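Local coordinates for protein RNA-directed RNA polymerase (Infectious pancreatic necrosis virus, PDB 3ZED) that probably copies the viral genome by joining ribonucleoside triphosphates on an RNA template, and occurs both free and covalently attached to the genomic RNA, at residues Glu195-Leu200 with Ser484-Ala489; Leu330-Val335 with Ala417-Leu422; Val492-Pro497 with Met505-Lys510; Thr710-Ile713 with Thr717-Asp720. All coordinates share one frame; numbering follows the deposited sequence.

Contact 1 of 4, residues Glu195-Leu200 with Ser484-Ala489; sequences EQLAKL and STIVVA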
loop_
_atom_site.group_PDB
_atom_site.type_symbol
_atom_site.label_atom_id
_atom_site.label_comp_id
_atom_site.label_asym_id
_atom_site.label_seq_id
_atom_site.Cartn_x
_atom_site.Cartn_y
_atom_site.Cartn_z
ATOM N N GLU B 195 -16.174 -15.707 8.126
ATOM C CA GLU B 195 -15.376 -16.742 8.792
ATOM C C GLU B 195 -14.622 -17.615 7.786
ATOM O O GLU B 195 -13.460 -17.929 8.030
ATOM C CB GLU B 195 -16.246 -17.595 9.743
ATOM C CG GLU B 195 -15.470 -18.589 10.599
ATOM C CD GLU B 195 -14.358 -18.071 11.497
ATOM O OE1 GLU B 195 -14.334 -16.857 11.813
ATOM O OE2 GLU B 195 -13.520 -18.903 11.913
ATOM N N GLN B 196 -15.247 -17.966 6.652
ATOM C CA GLN B 196 -14.577 -18.753 5.605
ATOM C C GLN B 196 -13.393 -17.973 5.019
ATOM O O GLN B 196 -12.322 -18.555 4.822
ATOM C CB GLN B 196 -15.556 -19.168 4.512
ATOM C CG GLN B 196 -16.452 -20.321 4.941
ATOM C CD GLN B 196 -17.542 -20.633 3.949
ATOM O OE1 GLN B 196 -17.999 -19.770 3.180
ATOM N NE2 GLN B 196 -18.010 -21.874 3.980
ATOM N N LEU B 197 -13.565 -16.654 4.801
ATOM C CA LEU B 197 -12.482 -15.791 4.324
ATOM C C LEU B 197 -11.357 -15.686 5.352
ATOM O O LEU B 197 -10.187 -15.753 4.972
ATOM C CB LEU B 197 -12.983 -14.395 3.978
ATOM C CG LEU B 197 -13.679 -14.243 2.639
ATOM C CD1 LEU B 197 -14.021 -12.816 2.424
ATOM C CD2 LEU B 197 -12.795 -14.716 1.483
ATOM N N ALA B 198 -11.714 -15.572 6.651
ATOM C CA ALA B 198 -10.773 -15.511 7.771
ATOM C C ALA B 198 -9.891 -16.765 7.822
ATOM O O ALA B 198 -8.691 -16.651 8.067
ATOM C CB ALA B 198 -11.530 -15.343 9.082
ATOM N N LYS B 199 -10.475 -17.944 7.543
ATOM C CA LYS B 199 -9.758 -19.223 7.507
ATOM C C LYS B 199 -8.740 -19.238 6.348
ATOM O O LYS B 199 -7.667 -19.820 6.494
ATOM C CB LYS B 199 -10.737 -20.411 7.394
ATOM C CG LYS B 199 -11.635 -20.634 8.622
ATOM C CD LYS B 199 -10.886 -20.849 9.953
ATOM C CE LYS B 199 -10.172 -22.178 10.026
ATOM N NZ LYS B 199 -9.445 -22.343 11.305
ATOM N N LEU B 200 -9.065 -18.579 5.214
ATOM C CA LEU B 200 -8.148 -18.488 4.078
ATOM C C LEU B 200 -7.020 -17.524 4.433
ATOM O O LEU B 200 -5.852 -17.849 4.237
ATOM C CB LEU B 200 -8.862 -18.029 2.796
ATOM C CG LEU B 200 -9.910 -18.957 2.176
ATOM C CD1 LEU B 200 -10.740 -18.210 1.153
ATOM C CD2 LEU B 200 -9.274 -20.194 1.530
ATOM N N SER B 484 -6.763 -10.972 -3.889
ATOM C CA SER B 484 -5.872 -11.980 -4.486
ATOM C C SER B 484 -6.067 -13.341 -3.825
ATOM O O SER B 484 -6.024 -14.353 -4.518
ATOM C CB SER B 484 -4.414 -11.551 -4.378
ATOM O OG SER B 484 -4.185 -10.416 -5.189
ATOM N N THR B 485 -6.333 -13.356 -2.504
ATOM C CA THR B 485 -6.622 -14.570 -1.715
ATOM C C THR B 485 -7.863 -15.296 -2.287
ATOM O O THR B 485 -7.859 -16.525 -2.403
ATOM C CB THR B 485 -6.784 -14.193 -0.227
ATOM O OG1 THR B 485 -5.498 -13.823 0.265
ATOM C CG2 THR B 485 -7.369 -15.324 0.623
ATOM N N ILE B 486 -8.906 -14.517 -2.652
ATOM C CA ILE B 486 -10.150 -15.021 -3.229
ATOM C C ILE B 486 -9.855 -15.663 -4.601
ATOM O O ILE B 486 -10.316 -16.780 -4.861
ATOM C CB ILE B 486 -11.231 -13.898 -3.313
ATOM C CG1 ILE B 486 -11.692 -13.481 -1.899
ATOM C CG2 ILE B 486 -12.416 -14.326 -4.231
ATOM C CD1 ILE B 486 -12.606 -12.225 -1.804
ATOM N N VAL B 487 -9.070 -14.966 -5.455
ATOM C CA VAL B 487 -8.697 -15.461 -6.779
ATOM C C VAL B 487 -7.901 -16.792 -6.623
ATOM O O VAL B 487 -8.217 -17.772 -7.299
ATOM C CB VAL B 487 -7.927 -14.381 -7.612
ATOM C CG1 VAL B 487 -7.348 -14.963 -8.904
ATOM C CG2 VAL B 487 -8.818 -13.179 -7.923
ATOM N N VAL B 488 -6.936 -16.833 -5.685
ATOM C CA VAL B 488 -6.089 -18.016 -5.425
ATOM C C VAL B 488 -6.945 -19.167 -4.861
ATOM O O VAL B 488 -6.818 -20.284 -5.358
ATOM C CB VAL B 488 -4.861 -17.688 -4.525
ATOM C CG1 VAL B 488 -4.138 -18.952 -4.062
ATOM C CG2 VAL B 488 -3.896 -16.764 -5.258
ATOM N N ALA B 489 -7.838 -18.894 -3.884
ATOM C CA ALA B 489 -8.741 -19.912 -3.322
ATOM C C ALA B 489 -9.613 -20.554 -4.422
ATOM O O ALA B 489 -9.834 -21.765 -4.403
ATOM C CB ALA B 489 -9.623 -19.297 -2.252
#
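L200 meets A489 with both of its methyls, CD1 lying 3.7 Å and CD2 3.9 Å from A489 CB, so that the alanine sits against the fork at the end of the leucine. One turn further back on the same face, L197 sends CD2 to within 3.8 Å of I486 CG1, and the two side chains cross obliquely. The third pairing is through a methyl of a polar residue: T485 CG2 rests 3.8 Å from L200 CB. Residues three and four apart thus form the facing surfaces of helices 194-204 and 476-493, which cross almost at a right angle (87°) within the palm region of the polymerase, their local axes 10.7 Å apart. Alanine suits the place where the bulky leucine presses in. Among polar groups, the two ends of T485 are divided by its torsion: CG2 stands anti to the backbone N and faces L200, while OG1 (chi1 -70°) bonds to H481 O in its own helix and to T204 OG1 near the end of the other. At the far side of 195-200, E195 forms a salt bridge with R425 and receives a hydrogen bond from Y420.

Contact 2 of 4, residues Leu330-Val335 with Ala417-Leu422; sequences LLLSMV and AMMYYL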
loop_
_atom_site.group_PDB
_atom_site.type_symbol
_atom_site.label_atom_id
_atom_site.label_comp_id
_atom_site.label_asym_id
_atom_site.label_seq_id
_atom_site.Cartn_x
_atom_site.Cartn_y
_atom_site.Cartn_z
ATOM N N LEU B 330 -5.812 8.242 10.448
ATOM C CA LEU B 330 -5.398 8.013 11.830
ATOM C C LEU B 330 -6.260 6.915 12.494
ATOM O O LEU B 330 -5.714 5.983 13.080
ATOM C CB LEU B 330 -5.498 9.351 12.598
ATOM C CG LEU B 330 -4.830 9.489 13.979
ATOM C CD1 LEU B 330 -3.311 9.149 13.931
ATOM C CD2 LEU B 330 -5.052 10.889 14.532
ATOM N N LEU B 331 -7.596 6.999 12.349
ATOM C CA LEU B 331 -8.549 6.026 12.918
ATOM C C LEU B 331 -8.394 4.626 12.284
ATOM O O LEU B 331 -8.397 3.633 13.007
ATOM C CB LEU B 331 -9.995 6.523 12.765
ATOM C CG LEU B 331 -10.388 7.776 13.558
ATOM C CD1 LEU B 331 -11.726 8.340 13.054
ATOM C CD2 LEU B 331 -10.453 7.503 15.061
ATOM N N LEU B 332 -8.213 4.556 10.956
ATOM C CA LEU B 332 -8.007 3.296 10.242
ATOM C C LEU B 332 -6.681 2.634 10.652
ATOM O O LEU B 332 -6.643 1.426 10.896
ATOM C CB LEU B 332 -8.006 3.515 8.698
ATOM C CG LEU B 332 -9.323 3.853 8.005
ATOM C CD1 LEU B 332 -9.108 4.066 6.543
ATOM C CD2 LEU B 332 -10.361 2.766 8.205
ATOM N N SER B 333 -5.601 3.441 10.720
ATOM C CA SER B 333 -4.238 3.001 11.042
ATOM C C SER B 333 -4.145 2.484 12.456
ATOM O O SER B 333 -3.320 1.607 12.699
ATOM C CB SER B 333 -3.228 4.120 10.811
ATOM O OG SER B 333 -3.231 4.456 9.436
ATOM N N MET B 334 -5.008 2.975 13.372
ATOM C CA MET B 334 -5.072 2.484 14.753
ATOM C C MET B 334 -5.554 1.003 14.795
ATOM O O MET B 334 -5.223 0.285 15.727
ATOM C CB MET B 334 -5.992 3.374 15.598
ATOM C CG MET B 334 -5.320 4.626 16.085
ATOM S SD MET B 334 -6.465 5.813 16.840
ATOM C CE MET B 334 -6.885 4.966 18.356
ATOM N N VAL B 335 -6.296 0.549 13.777
ATOM C CA VAL B 335 -6.800 -0.836 13.707
ATOM C C VAL B 335 -5.736 -1.754 13.044
ATOM O O VAL B 335 -5.451 -2.836 13.547
ATOM C CB VAL B 335 -8.178 -0.917 12.961
ATOM C CG1 VAL B 335 -8.707 -2.355 12.889
ATOM C CG2 VAL B 335 -9.214 0.019 13.598
ATOM N N ALA B 417 -14.720 -7.631 5.478
ATOM C CA ALA B 417 -14.196 -8.985 5.737
ATOM C C ALA B 417 -12.756 -8.905 6.293
ATOM O O ALA B 417 -12.402 -9.675 7.190
ATOM C CB ALA B 417 -14.239 -9.828 4.469
ATOM N N MET B 418 -11.951 -7.943 5.804
ATOM C CA MET B 418 -10.586 -7.726 6.326
ATOM C C MET B 418 -10.687 -7.224 7.789
ATOM O O MET B 418 -9.927 -7.688 8.644
ATOM C CB MET B 418 -9.799 -6.746 5.444
ATOM C CG MET B 418 -8.397 -6.390 5.998
ATOM S SD MET B 418 -7.347 -7.817 6.427
ATOM C CE MET B 418 -7.192 -8.639 4.801
ATOM N N MET B 419 -11.634 -6.300 8.066
ATOM C CA MET B 419 -11.890 -5.768 9.420
ATOM C C MET B 419 -12.302 -6.899 10.364
ATOM O O MET B 419 -11.853 -6.933 11.516
ATOM C CB MET B 419 -12.973 -4.660 9.397
ATOM C CG MET B 419 -12.438 -3.319 8.937
ATOM S SD MET B 419 -11.186 -2.648 10.056
ATOM C CE MET B 419 -11.295 -0.899 9.648
ATOM N N TYR B 420 -13.132 -7.843 9.859
ATOM C CA TYR B 420 -13.549 -9.022 10.618
ATOM C C TYR B 420 -12.304 -9.844 11.015
ATOM O O TYR B 420 -12.158 -10.213 12.173
ATOM C CB TYR B 420 -14.537 -9.863 9.787
ATOM C CG TYR B 420 -14.923 -11.166 10.451
ATOM C CD1 TYR B 420 -15.990 -11.227 11.345
ATOM C CD2 TYR B 420 -14.218 -12.341 10.190
ATOM C CE1 TYR B 420 -16.326 -12.415 11.989
ATOM C CE2 TYR B 420 -14.543 -13.534 10.832
ATOM C CZ TYR B 420 -15.607 -13.568 11.723
ATOM O OH TYR B 420 -15.947 -14.743 12.349
ATOM N N TYR B 421 -11.413 -10.119 10.041
ATOM C CA TYR B 421 -10.189 -10.892 10.248
ATOM C C TYR B 421 -9.258 -10.222 11.271
ATOM O O TYR B 421 -8.769 -10.899 12.175
ATOM C CB TYR B 421 -9.462 -11.106 8.912
ATOM C CG TYR B 421 -8.180 -11.896 9.047
ATOM C CD1 TYR B 421 -8.199 -13.231 9.436
ATOM C CD2 TYR B 421 -6.949 -11.310 8.782
ATOM C CE1 TYR B 421 -7.022 -13.959 9.582
ATOM C CE2 TYR B 421 -5.763 -12.029 8.913
ATOM C CZ TYR B 421 -5.804 -13.350 9.327
ATOM O OH TYR B 421 -4.645 -14.068 9.433
ATOM N N LEU B 422 -9.054 -8.900 11.164
ATOM C CA LEU B 422 -8.198 -8.159 12.094
ATOM C C LEU B 422 -8.769 -8.142 13.521
ATOM O O LEU B 422 -8.016 -8.303 14.473
ATOM C CB LEU B 422 -7.991 -6.714 11.610
ATOM C CG LEU B 422 -7.189 -6.497 10.289
ATOM C CD1 LEU B 422 -7.175 -5.041 9.918
ATOM C CD2 LEU B 422 -5.738 -6.960 10.417
#
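M419 lies across both V335 and L332, its chain at about a right angle to each. The sulfur does one half of the work and the terminal methyl the other: M419 SD is 3.8 Å from V335 CG1, and M419 CE reaches on to stand 4.0 Å from L332 CD2. A bend at chi2 (-64°) lets the chain, which leaves its helix beside rather than straight at the partner, swing its end over to these two residues. Methionine is well suited here, because the local helix axes are 12.2 Å apart and a long, flexible, apolar chain can fill the breadth between them. V335, by contrast, points directly across; its CG1 is anti to the backbone N, which also brings this methyl 4.3 Å from L422 CD1, a looser touch. Every side chain that meets here is buried and apolar, and the helix directions diverge by 47°. The contact joins helix 326-340 to helix 412-426 inside the palm region. Helix 438-452 adds M445 against M419 and also covers L331, which helix 260-278 packs against as well; on its other flank, helix 412-426 is covered by helix 194-204 through A417, Y420 and Y421.

Contact 3 of 4, residues Val492-Pro497 with Met505-Lys510; sequences VKAGKP and MDLEEK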
loop_
_atom_site.group_PDB
_atom_site.type_symbol
_atom_site.label_atom_id
_atom_site.label_comp_id
_atom_site.label_asym_id
_atom_site.label_seq_id
_atom_site.Cartn_x
_atom_site.Cartn_y
_atom_site.Cartn_z
ATOM N N VAL B 492 -7.434 -22.892 -6.599
ATOM C CA VAL B 492 -7.272 -24.157 -5.870
ATOM C C VAL B 492 -8.579 -24.982 -5.992
ATOM O O VAL B 492 -8.513 -26.161 -6.348
ATOM C CB VAL B 492 -6.851 -23.927 -4.387
ATOM C CG1 VAL B 492 -6.866 -25.231 -3.578
ATOM C CG2 VAL B 492 -5.475 -23.256 -4.296
ATOM N N LYS B 493 -9.755 -24.345 -5.754
ATOM C CA LYS B 493 -11.066 -24.998 -5.848
ATOM C C LYS B 493 -11.307 -25.576 -7.257
ATOM O O LYS B 493 -11.747 -26.713 -7.359
ATOM C CB LYS B 493 -12.193 -24.024 -5.463
ATOM C CG LYS B 493 -13.544 -24.676 -5.341
ATOM C CD LYS B 493 -14.653 -23.676 -5.194
ATOM C CE LYS B 493 -15.992 -24.377 -5.143
ATOM N NZ LYS B 493 -17.108 -23.412 -5.023
ATOM N N ALA B 494 -10.960 -24.826 -8.327
ATOM C CA ALA B 494 -11.145 -25.253 -9.722
ATOM C C ALA B 494 -10.126 -26.332 -10.170
ATOM O O ALA B 494 -10.109 -26.702 -11.348
ATOM C CB ALA B 494 -11.074 -24.047 -10.648
ATOM N N GLY B 495 -9.317 -26.840 -9.237
ATOM C CA GLY B 495 -8.335 -27.887 -9.501
ATOM C C GLY B 495 -7.047 -27.380 -10.111
ATOM O O GLY B 495 -6.418 -28.086 -10.903
ATOM N N LYS B 496 -6.646 -26.150 -9.723
ATOM C CA LYS B 496 -5.452 -25.427 -10.155
ATOM C C LYS B 496 -5.320 -25.396 -11.715
ATOM O O LYS B 496 -4.289 -25.844 -12.251
ATOM C CB LYS B 496 -4.175 -25.975 -9.469
ATOM C CG LYS B 496 -4.205 -25.836 -7.945
ATOM C CD LYS B 496 -2.923 -26.264 -7.266
ATOM C CE LYS B 496 -2.856 -27.733 -6.955
ATOM N NZ LYS B 496 -1.541 -28.101 -6.358
ATOM N N PRO B 497 -6.322 -24.846 -12.464
ATOM C CA PRO B 497 -6.164 -24.752 -13.932
ATOM C C PRO B 497 -4.989 -23.842 -14.294
ATOM O O PRO B 497 -4.736 -22.848 -13.602
ATOM C CB PRO B 497 -7.494 -24.147 -14.402
ATOM C CG PRO B 497 -8.012 -23.399 -13.206
ATOM C CD PRO B 497 -7.590 -24.224 -12.027
ATOM N N MET B 505 -9.045 -18.003 -16.726
ATOM C CA MET B 505 -9.586 -16.689 -17.058
ATOM C C MET B 505 -11.039 -16.575 -16.639
ATOM O O MET B 505 -11.468 -15.472 -16.321
ATOM C CB MET B 505 -9.397 -16.342 -18.542
ATOM C CG MET B 505 -7.964 -15.967 -18.904
ATOM S SD MET B 505 -7.005 -15.030 -17.662
ATOM C CE MET B 505 -7.872 -13.417 -17.701
ATOM N N ASP B 506 -11.762 -17.716 -16.542
ATOM C CA ASP B 506 -13.150 -17.790 -16.089
ATOM C C ASP B 506 -13.291 -17.391 -14.617
ATOM O O ASP B 506 -14.397 -17.060 -14.186
ATOM C CB ASP B 506 -13.694 -19.206 -16.297
ATOM C CG ASP B 506 -14.143 -19.537 -17.714
ATOM O OD1 ASP B 506 -14.087 -18.633 -18.591
ATOM O OD2 ASP B 506 -14.545 -20.704 -17.949
ATOM N N LEU B 507 -12.181 -17.399 -13.846
ATOM C CA LEU B 507 -12.200 -17.002 -12.439
ATOM C C LEU B 507 -12.493 -15.498 -12.317
ATOM O O LEU B 507 -12.938 -15.061 -11.263
ATOM C CB LEU B 507 -10.913 -17.391 -11.684
ATOM C CG LEU B 507 -10.527 -18.889 -11.690
ATOM C CD1 LEU B 507 -9.102 -19.095 -11.207
ATOM C CD2 LEU B 507 -11.487 -19.745 -10.909
ATOM N N GLU B 508 -12.313 -14.719 -13.410
ATOM C CA GLU B 508 -12.638 -13.291 -13.397
ATOM C C GLU B 508 -14.124 -13.103 -13.090
ATOM O O GLU B 508 -14.470 -12.389 -12.146
ATOM C CB GLU B 508 -12.298 -12.624 -14.732
ATOM C CG GLU B 508 -10.848 -12.242 -14.949
ATOM C CD GLU B 508 -10.700 -11.293 -16.128
ATOM O OE1 GLU B 508 -11.257 -11.580 -17.213
ATOM O OE2 GLU B 508 -10.100 -10.214 -15.940
ATOM N N GLU B 509 -14.999 -13.795 -13.858
ATOM C CA GLU B 509 -16.441 -13.743 -13.686
ATOM C C GLU B 509 -16.866 -14.407 -12.381
ATOM O O GLU B 509 -17.765 -13.897 -11.718
ATOM C CB GLU B 509 -17.151 -14.393 -14.885
ATOM C CG GLU B 509 -18.669 -14.405 -14.781
ATOM C CD GLU B 509 -19.422 -14.943 -15.985
ATOM O OE1 GLU B 509 -18.798 -15.551 -16.888
ATOM O OE2 GLU B 509 -20.657 -14.750 -16.018
ATOM N N LYS B 510 -16.242 -15.535 -12.016
ATOM C CA LYS B 510 -16.596 -16.242 -10.783
ATOM C C LYS B 510 -16.334 -15.344 -9.532
ATOM O O LYS B 510 -17.143 -15.359 -8.616
ATOM C CB LYS B 510 -15.822 -17.587 -10.694
ATOM C CG LYS B 510 -16.018 -18.427 -9.414
ATOM C CD LYS B 510 -17.355 -19.129 -9.340
ATOM C CE LYS B 510 -17.611 -19.775 -7.988
ATOM N NZ LYS B 510 -17.049 -21.148 -7.941
#
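K493, in the last turn of helix 476-493, stretches its fully extended chain toward K510 of the short helix 507-511, and the two lysine chains cross at about a right angle. Their ammonium nitrogens end 3.7 Å apart, K493 NZ to K510 NZ. K510 gets there by bending, first at chi2 (74°) and again near its end, which also takes its NZ to a salt bridge with E490 one turn back on the first helix. The K493 side chain also touches T710 and T714 of helix 706-714. Next comes A494, the first residue to leave helical geometry, whose CB approaches L507 CD2 at 4.3 Å. L507 is the buried member of the contact, pressed also against W491 and against F515 of the following strand, and the alanine offers it a small apolar surface that touches it lightly. G495 then closes the helix as the C-prime residue of a Schellman motif: its phi of 81°, easily adopted by glycine, turns the chain so that G495 N bonds to V492 O (3.1 Å) and K496 N to W491 O. K496 points away from 505-510 and forms a salt bridge with D381. P497 has its CB directed toward 505-510, but its nearest approach is loose, P497 CG to L507 CD1 at 4.9 Å. The chemistry is therefore mixed: a light apolar touch of A494 on the buried L507, and at the surface two like charges whose repulsion is probably offset by the E490 carboxylate bound to K510, with solvent able to screen the rest.

Contact 4 of 4, residues Thr710-Ile713 with Thr717-Asp720; sequences TTAI and TYKD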
loop_
_atom_site.group_PDB
_atom_site.type_symbol
_atom_site.label_atom_id
_atom_site.label_comp_id
_atom_site.label_asym_id
_atom_site.label_seq_id
_atom_site.Cartn_x
_atom_site.Cartn_y
_atom_site.Cartn_z
ATOM N N THR B 710 -9.370 -24.850 1.642
ATOM C CA THR B 710 -10.226 -24.681 0.456
ATOM C C THR B 710 -11.192 -25.868 0.295
ATOM O O THR B 710 -12.370 -25.645 0.007
ATOM C CB THR B 710 -9.385 -24.469 -0.815
ATOM O OG1 THR B 710 -8.582 -23.304 -0.647
ATOM C CG2 THR B 710 -10.240 -24.273 -2.050
ATOM N N THR B 711 -10.702 -27.105 0.495
ATOM C CA THR B 711 -11.531 -28.310 0.369
ATOM C C THR B 711 -12.605 -28.335 1.474
ATOM O O THR B 711 -13.719 -28.782 1.212
ATOM C CB THR B 711 -10.675 -29.580 0.349
ATOM O OG1 THR B 711 -9.865 -29.621 1.526
ATOM C CG2 THR B 711 -9.792 -29.667 -0.897
ATOM N N ALA B 712 -12.292 -27.799 2.675
ATOM C CA ALA B 712 -13.245 -27.722 3.780
ATOM C C ALA B 712 -14.352 -26.709 3.455
ATOM O O ALA B 712 -15.526 -27.040 3.597
ATOM C CB ALA B 712 -12.533 -27.353 5.074
ATOM N N ILE B 713 -13.976 -25.511 2.943
ATOM C CA ILE B 713 -14.919 -24.449 2.579
ATOM C C ILE B 713 -15.872 -24.950 1.480
ATOM O O ILE B 713 -17.087 -24.756 1.599
ATOM C CB ILE B 713 -14.170 -23.141 2.191
ATOM C CG1 ILE B 713 -13.512 -22.524 3.448
ATOM C CG2 ILE B 713 -15.127 -22.126 1.511
ATOM C CD1 ILE B 713 -12.441 -21.509 3.208
ATOM N N THR B 717 -17.875 -26.034 5.285
ATOM C CA THR B 717 -17.300 -25.849 6.626
ATOM C C THR B 717 -16.918 -24.381 6.862
ATOM O O THR B 717 -16.634 -23.656 5.901
ATOM C CB THR B 717 -16.061 -26.757 6.810
ATOM O OG1 THR B 717 -16.315 -28.024 6.202
ATOM C CG2 THR B 717 -15.679 -26.963 8.271
ATOM N N TYR B 718 -16.896 -23.966 8.156
ATOM C CA TYR B 718 -16.509 -22.643 8.674
ATOM C C TYR B 718 -17.467 -21.526 8.259
ATOM O O TYR B 718 -17.067 -20.366 8.234
ATOM C CB TYR B 718 -15.058 -22.264 8.258
ATOM C CG TYR B 718 -14.040 -23.361 8.462
ATOM C CD1 TYR B 718 -13.852 -23.942 9.713
ATOM C CD2 TYR B 718 -13.254 -23.810 7.408
ATOM C CE1 TYR B 718 -12.919 -24.957 9.908
ATOM C CE2 TYR B 718 -12.295 -24.806 7.595
ATOM C CZ TYR B 718 -12.130 -25.378 8.849
ATOM O OH TYR B 718 -11.201 -26.373 9.049
ATOM N N LYS B 719 -18.730 -21.853 7.976
ATOM C CA LYS B 719 -19.743 -20.847 7.629
ATOM C C LYS B 719 -19.880 -19.836 8.769
ATOM O O LYS B 719 -19.805 -18.623 8.541
ATOM C CB LYS B 719 -21.095 -21.509 7.297
ATOM C CG LYS B 719 -21.158 -21.939 5.841
ATOM C CD LYS B 719 -22.446 -22.661 5.492
ATOM C CE LYS B 719 -22.458 -23.065 4.037
ATOM N NZ LYS B 719 -23.541 -24.043 3.749
ATOM N N ASP B 720 -19.965 -20.343 10.001
ATOM C CA ASP B 720 -20.087 -19.511 11.191
ATOM C C ASP B 720 -18.966 -19.816 12.180
ATOM O O ASP B 720 -18.592 -20.985 12.321
ATOM C CB ASP B 720 -21.455 -19.722 11.844
ATOM C CG ASP B 720 -22.601 -19.374 10.927
ATOM O OD1 ASP B 720 -22.788 -18.170 10.643
ATOM O OD2 ASP B 720 -23.309 -20.307 10.481
#
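A712 O is gripped twice by T717, in the turn that follows helix 706-714 and folds the chain back over its C-terminal end. The turn is closed by a backbone bond from residue i+5 to i: T717 N donates to A712 O from 3.1 Å with an N-H...O angle of 159°, and T717 OG1 donates to the same A712 O from 2.9 Å. Both donors come from the same face of the carbonyl plane, well above it, and not along a lone pair. The threonine torsion makes this double hold possible: chi1 is -40°, twisted somewhat from a fully staggered value, with OG1 beside the backbone N so that the two groups converge on one oxygen. A712 O thus accepts from T717 N and T717 OG1, with S715 OG a further hydrogen-bond partner.

The same torsion places T717 CG2 3.7 Å above the plane of the Y718 ring, over its centre, as a CH-pi contact between successive residues. Y718 has a left-handed backbone (phi 67°), which helps turn its ring back against A712 and I713. There CE2 of Y718 comes 3.6 Å from A712 CB, which approaches obliquely; the alanine methyl is small enough to let the ring come close. The ring also makes a cation-pi interaction with K199 of helix 194-204, tying this surface turn to the palm region. I713 points its CB away, to pack on Q196 and L200, yet its chain crosses Y718 at about a right angle, and I713 CG1 lies at the ring edge, near its plane, 4.2 Å from Y718 CD2.

How the contacts relate
From the N terminus, helix 194-204 opens contact 1, whose loop closes only at 484-489. Contact 2 is nested within it: 330-335 and 417-422 come together 82 residues apart, and helix 412-426 also packs on helix 194-204, where L197 CD1 lies 3.6 Å from A417 CB. Contact 3 follows in series, a short closure starting from the end of the same helix 476-493 that contact 1 uses. Contact 4 closes last, a tight turn in the C-terminal region. That region leans back on the palm, since Q196 NE2 hydrogen-bonds T717 O at 3.0 Å and T710 packs on V492, linking contact 4 to contacts 1 and 3. Contacts 2 and 3 do not touch.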